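Long-range contact in epidermin leader peptide processing serine protease EpiP (Staphylococcus aureus subsp. aureus, PDB 3QFH), which is a subtilisin-like serine protease that probably cleaves the leader peptide from the precursor of the lantibiotic epidermin: residues Tyr115-Ala127 with Ser390-Glu403. Sequence-based numbering, arbitrary orientation.
With SO4 (sulfate ion), chain N.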
loop_
_atom_site.group_PDB
_atom_site.type_symbol
_atom_site.label_atom_id
_atom_site.label_comp_id
_atom_site.label_asym_id
_atom_site.label_seq_id
_atom_site.Cartn_x
_atom_site.Cartn_y
_atom_site.Cartn_z
ATOM N N TYR A 115 -2.538 -4.147 -24.226
ATOM C CA TYR A 115 -1.079 -3.997 -24.341
ATOM C C TYR A 115 -0.663 -3.456 -25.717
ATOM O O TYR A 115 0.485 -3.046 -25.889
ATOM C CB TYR A 115 -0.323 -5.297 -24.024
ATOM C CG TYR A 115 -0.484 -5.733 -22.585
ATOM C CD1 TYR A 115 0.117 -5.024 -21.553
ATOM C CD2 TYR A 115 -1.241 -6.835 -22.254
ATOM C CE1 TYR A 115 -0.037 -5.411 -20.231
ATOM C CE2 TYR A 115 -1.401 -7.225 -20.934
ATOM C CZ TYR A 115 -0.798 -6.513 -19.932
ATOM O OH TYR A 115 -0.960 -6.911 -18.620
ATOM N N ASP A 116 -1.566 -3.455 -26.697
ATOM C CA ASP A 116 -1.227 -2.865 -28.003
ATOM C C ASP A 116 -1.517 -1.360 -28.040
ATOM O O ASP A 116 -1.196 -0.698 -29.009
ATOM C CB ASP A 116 -1.961 -3.592 -29.132
ATOM C CG ASP A 116 -1.540 -5.057 -29.239
ATOM O OD1 ASP A 116 -0.317 -5.324 -29.245
ATOM O OD2 ASP A 116 -2.425 -5.939 -29.313
ATOM N N ASP A 117 -2.108 -0.839 -26.967
ATOM C CA ASP A 117 -2.459 0.576 -26.845
ATOM C C ASP A 117 -1.623 1.278 -25.765
ATOM O O ASP A 117 -1.990 2.353 -25.307
ATOM C CB ASP A 117 -3.945 0.686 -26.468
ATOM C CG ASP A 117 -4.863 -0.014 -27.480
ATOM O OD1 ASP A 117 -4.609 0.126 -28.687
ATOM O OD2 ASP A 117 -5.832 -0.691 -27.070
ATOM N N LEU A 118 -0.518 0.671 -25.337
ATOM C CA LEU A 118 0.324 1.279 -24.297
ATOM C C LEU A 118 0.973 2.563 -24.808
ATOM O O LEU A 118 1.192 2.690 -26.001
ATOM C CB LEU A 118 1.434 0.331 -23.856
ATOM C CG LEU A 118 1.020 -0.938 -23.106
ATOM C CD1 LEU A 118 2.230 -1.841 -22.912
ATOM C CD2 LEU A 118 0.383 -0.594 -21.785
ATOM N N PRO A 119 1.282 3.509 -23.901
ATOM C CA PRO A 119 1.965 4.725 -24.327
ATOM C C PRO A 119 3.299 4.336 -24.963
ATOM O O PRO A 119 3.842 3.288 -24.638
ATOM C CB PRO A 119 2.212 5.492 -23.016
ATOM C CG PRO A 119 1.360 4.855 -22.000
ATOM C CD PRO A 119 1.069 3.472 -22.443
ATOM N N LYS A 120 3.822 5.172 -25.844
ATOM C CA LYS A 120 5.087 4.868 -26.507
ATOM C C LYS A 120 6.246 5.038 -25.509
ATOM O O LYS A 120 7.236 4.322 -25.592
ATOM C CB LYS A 120 5.277 5.768 -27.734
ATOM C CG LYS A 120 5.907 5.066 -28.917
ATOM C CD LYS A 120 4.983 3.898 -29.404
ATOM C CE LYS A 120 5.547 3.188 -30.629
ATOM N NZ LYS A 120 5.702 4.119 -31.785
ATOM N N HIS A 121 6.102 5.970 -24.565
ATOM C CA HIS A 121 7.117 6.222 -23.523
ATOM C C HIS A 121 6.514 6.035 -22.123
ATOM O O HIS A 121 5.545 6.689 -21.775
ATOM C CB HIS A 121 7.685 7.631 -23.656
ATOM C CG HIS A 121 8.277 7.918 -25.005
ATOM N ND1 HIS A 121 9.524 7.462 -25.387
ATOM C CD2 HIS A 121 7.795 8.615 -26.061
ATOM C CE1 HIS A 121 9.780 7.863 -26.620
ATOM N NE2 HIS A 121 8.750 8.567 -27.050
ATOM N N ALA A 122 7.106 5.160 -21.322
ATOM C CA ALA A 122 6.598 4.847 -19.978
ATOM C C ALA A 122 7.463 5.459 -18.889
ATOM O O ALA A 122 8.187 4.761 -18.184
ATOM C CB ALA A 122 6.514 3.338 -19.800
ATOM N N ASN A 123 7.333 6.762 -18.721
ATOM C CA ASN A 123 8.149 7.518 -17.788
ATOM C C ASN A 123 7.700 7.549 -16.334
ATOM O O ASN A 123 8.513 7.804 -15.453
ATOM C CB ASN A 123 8.313 8.943 -18.332
ATOM C CG ASN A 123 9.033 8.956 -19.677
ATOM O OD1 ASN A 123 9.790 8.030 -19.986
ATOM N ND2 ASN A 123 8.797 9.985 -20.481
ATOM N N THR A 124 6.428 7.305 -16.067
ATOM C CA THR A 124 5.965 7.314 -14.683
ATOM C C THR A 124 6.593 6.180 -13.856
ATOM O O THR A 124 6.673 5.035 -14.302
ATOM C CB THR A 124 4.440 7.221 -14.583
ATOM O OG1 THR A 124 3.866 8.423 -15.093
ATOM C CG2 THR A 124 3.988 7.047 -13.139
ATOM N N LYS A 125 7.045 6.542 -12.659
ATOM C CA LYS A 125 7.626 5.602 -11.697
ATOM C C LYS A 125 6.603 5.204 -10.677
ATOM O O LYS A 125 5.993 6.074 -10.051
ATOM C CB LYS A 125 8.749 6.261 -10.907
ATOM C CG LYS A 125 10.120 6.178 -11.479
ATOM C CD LYS A 125 10.282 6.838 -12.802
ATOM C CE LYS A 125 11.771 7.164 -13.003
ATOM N NZ LYS A 125 12.642 6.022 -12.535
ATOM N N ILE A 126 6.423 3.904 -10.489
ATOM C CA ILE A 126 5.511 3.415 -9.496
ATOM C C ILE A 126 6.328 3.053 -8.234
ATOM O O ILE A 126 7.286 2.288 -8.307
ATOM C CB ILE A 126 4.751 2.183 -9.992
ATOM C CG1 ILE A 126 4.048 2.480 -11.320
ATOM C CG2 ILE A 126 3.740 1.712 -8.943
ATOM C CD1 ILE A 126 3.495 1.260 -11.974
ATOM N N ALA A 127 5.959 3.630 -7.100
ATOM C CA ALA A 127 6.615 3.322 -5.856
ATOM C C ALA A 127 5.772 2.279 -5.182
ATOM O O ALA A 127 4.523 2.331 -5.217
ATOM C CB ALA A 127 6.755 4.560 -4.973
ATOM N N SER A 390 -2.690 0.804 -9.288
ATOM C CA SER A 390 -1.498 1.676 -9.326
ATOM C C SER A 390 -0.887 1.656 -10.729
ATOM O O SER A 390 -0.529 2.704 -11.296
ATOM C CB SER A 390 -0.429 1.253 -8.311
ATOM O OG SER A 390 -0.870 1.408 -6.972
ATOM N N GLY A 391 -0.714 0.464 -11.272
ATOM C CA GLY A 391 -0.180 0.327 -12.629
ATOM C C GLY A 391 -1.006 1.066 -13.666
ATOM O O GLY A 391 -0.456 1.733 -14.546
ATOM N N ALA A 392 -2.333 0.952 -13.555
ATOM C CA ALA A 392 -3.255 1.614 -14.466
ATOM C C ALA A 392 -3.086 3.135 -14.425
ATOM O O ALA A 392 -3.048 3.808 -15.487
ATOM C CB ALA A 392 -4.729 1.205 -14.142
ATOM N N LEU A 393 -2.961 3.695 -13.215
ATOM C CA LEU A 393 -2.745 5.146 -13.080
ATOM C C LEU A 393 -1.444 5.593 -13.721
ATOM O O LEU A 393 -1.365 6.705 -14.284
ATOM C CB LEU A 393 -2.778 5.561 -11.619
ATOM C CG LEU A 393 -4.164 5.587 -10.973
ATOM C CD1 LEU A 393 -4.050 5.570 -9.468
ATOM C CD2 LEU A 393 -4.936 6.825 -11.452
ATOM N N ALA A 394 -0.409 4.759 -13.628
ATOM C CA ALA A 394 0.858 5.090 -14.268
ATOM C C ALA A 394 0.648 5.151 -15.784
ATOM O O ALA A 394 1.161 6.057 -16.469
ATOM C CB ALA A 394 1.951 4.083 -13.903
ATOM N N LEU A 395 -0.110 4.203 -16.308
ATOM C CA LEU A 395 -0.410 4.168 -17.755
ATOM C C LEU A 395 -1.211 5.379 -18.212
ATOM O O LEU A 395 -0.949 5.946 -19.277
ATOM C CB LEU A 395 -1.173 2.904 -18.118
ATOM C CG LEU A 395 -0.459 1.556 -17.952
ATOM C CD1 LEU A 395 -1.413 0.414 -18.323
ATOM C CD2 LEU A 395 0.804 1.525 -18.806
ATOM N N ILE A 396 -2.188 5.768 -17.402
ATOM C CA ILE A 396 -3.061 6.898 -17.704
ATOM C C ILE A 396 -2.277 8.220 -17.697
ATOM O O ILE A 396 -2.435 9.059 -18.585
ATOM C CB ILE A 396 -4.244 6.946 -16.720
ATOM C CG1 ILE A 396 -5.190 5.774 -17.002
ATOM C CG2 ILE A 396 -4.993 8.282 -16.852
ATOM C CD1 ILE A 396 -6.152 5.461 -15.837
ATOM N N ILE A 397 -1.421 8.390 -16.705
ATOM C CA ILE A 397 -0.588 9.594 -16.626
ATOM C C ILE A 397 0.309 9.716 -17.868
ATOM O O ILE A 397 0.455 10.808 -18.460
ATOM C CB ILE A 397 0.259 9.604 -15.330
ATOM C CG1 ILE A 397 -0.668 9.748 -14.107
ATOM C CG2 ILE A 397 1.257 10.780 -15.354
ATOM C CD1 ILE A 397 0.008 9.448 -12.724
ATOM N N ASP A 398 0.905 8.607 -18.278
ATOM C CA ASP A 398 1.789 8.628 -19.452
ATOM C C ASP A 398 0.993 8.760 -20.781
ATOM O O ASP A 398 1.383 9.500 -21.682
ATOM C CB ASP A 398 2.682 7.394 -19.470
ATOM C CG ASP A 398 3.648 7.349 -18.284
ATOM O OD1 ASP A 398 3.785 8.383 -17.588
ATOM O OD2 ASP A 398 4.261 6.276 -18.031
ATOM N N LYS A 399 -0.143 8.084 -20.865
ATOM C CA LYS A 399 -0.955 8.101 -22.082
ATOM C C LYS A 399 -1.531 9.479 -22.407
ATOM O O LYS A 399 -1.514 9.886 -23.547
ATOM C CB LYS A 399 -2.104 7.092 -21.970
ATOM C CG LYS A 399 -2.957 6.918 -23.225
ATOM C CD LYS A 399 -2.250 6.097 -24.314
ATOM C CE LYS A 399 -3.166 5.881 -25.503
ATOM N NZ LYS A 399 -2.649 4.866 -26.469
ATOM N N TYR A 400 -2.014 10.191 -21.397
ATOM C CA TYR A 400 -2.664 11.489 -21.606
ATOM C C TYR A 400 -1.819 12.674 -21.135
ATOM O O TYR A 400 -2.277 13.815 -21.173
ATOM C CB TYR A 400 -4.054 11.479 -20.932
ATOM C CG TYR A 400 -4.894 10.330 -21.413
ATOM C CD1 TYR A 400 -4.968 9.157 -20.682
ATOM C CD2 TYR A 400 -5.546 10.377 -22.637
ATOM C CE1 TYR A 400 -5.720 8.075 -21.118
ATOM C CE2 TYR A 400 -6.299 9.282 -23.095
ATOM C CZ TYR A 400 -6.382 8.138 -22.319
ATOM O OH TYR A 400 -7.111 7.040 -22.725
ATOM N N HIS A 401 -0.584 12.386 -20.712
ATOM C CA HIS A 401 0.383 13.390 -20.282
ATOM C C HIS A 401 -0.147 14.239 -19.136
ATOM O O HIS A 401 -0.157 15.472 -19.222
ATOM C CB HIS A 401 0.769 14.282 -21.464
ATOM C CG HIS A 401 1.094 13.518 -22.703
ATOM N ND1 HIS A 401 2.155 12.640 -22.777
ATOM C CD2 HIS A 401 0.496 13.489 -23.918
ATOM C CE1 HIS A 401 2.193 12.100 -23.981
ATOM N NE2 HIS A 401 1.200 12.601 -24.694
ATOM N N LEU A 402 -0.543 13.577 -18.045
ATOM C CA LEU A 402 -1.136 14.260 -16.897
ATOM C C LEU A 402 -0.161 14.441 -15.738
ATOM O O LEU A 402 -0.576 14.568 -14.577
ATOM C CB LEU A 402 -2.348 13.464 -16.412
ATOM C CG LEU A 402 -3.336 13.095 -17.514
ATOM C CD1 LEU A 402 -4.475 12.242 -16.980
ATOM C CD2 LEU A 402 -3.870 14.365 -18.189
ATOM N N GLU A 403 1.133 14.432 -16.035
ATOM C CA GLU A 403 2.144 14.564 -14.995
ATOM C C GLU A 403 1.956 15.818 -14.120
ATOM O O GLU A 403 2.098 15.733 -12.897
ATOM C CB GLU A 403 3.536 14.444 -15.615
ATOM C CG GLU A 403 3.817 12.969 -16.042
ATOM C CD GLU A 403 4.513 12.787 -17.403
ATOM O OE1 GLU A 403 4.982 13.793 -17.993
ATOM O OE2 GLU A 403 4.566 11.617 -17.888
HETATM S S SO4 N . 3.736 8.657 -26.292
HETATM O O1 SO4 N . 4.405 8.341 -25.026
HETATM O O2 SO4 N . 2.771 7.609 -26.643
HETATM O O3 SO4 N . 3.022 9.924 -26.189
HETATM O O4 SO4 N . 4.733 8.770 -27.351
#
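With CG of D398 anti to its carbonyl carbon (chi1 -64°) and OG1 of T124 likewise anti to its own (chi1 -68°), the hydroxyl is brought to the carboxylate oxygens across the contact. OG1 of T124 gives a very short hydrogen bond to OD1 of D398, 2.5 Å, though the exact length is doubtful. The backbone N of T124 reaches OD2 on its syn lone pair at 3.1 Å, nearly straight at 164°, and adds a weak, bent bond to OD1. One threonine thus grips both oxygens of a buried carboxylate and holds its plane; ND2 of N198 also bonds OD2, and the O of T124. The methyl CG2 of T124 rests against CB of A394, 3.7 Å away, and I126 extends this apolar seam, its CG1 on the same CB and its CD1 over CA of G391. Toward the other end of the loop, CG of P119 packs on the helix flank, against O of L395 and N of K399, while CD2 of L118 meets CD2 of L395 at 3.7 Å. K399 extends from the helix, and its NZ donates a hydrogen bond to O of D117, 2.8 Å, from above the carbonyl plane. A sulfate, probably from the crystallisation liquor, sits between the loop and H401: N of K120 bonds its O2 and N of H121 its O1, and CE1 of H401 approaches O3 at the ring edge. The contact lays the loop leading into inner strand 126-130, and I126 of that strand, along the C-terminal half of helix 382-400, which flanks the parallel sheet of the subtilisin-like alpha/beta fold.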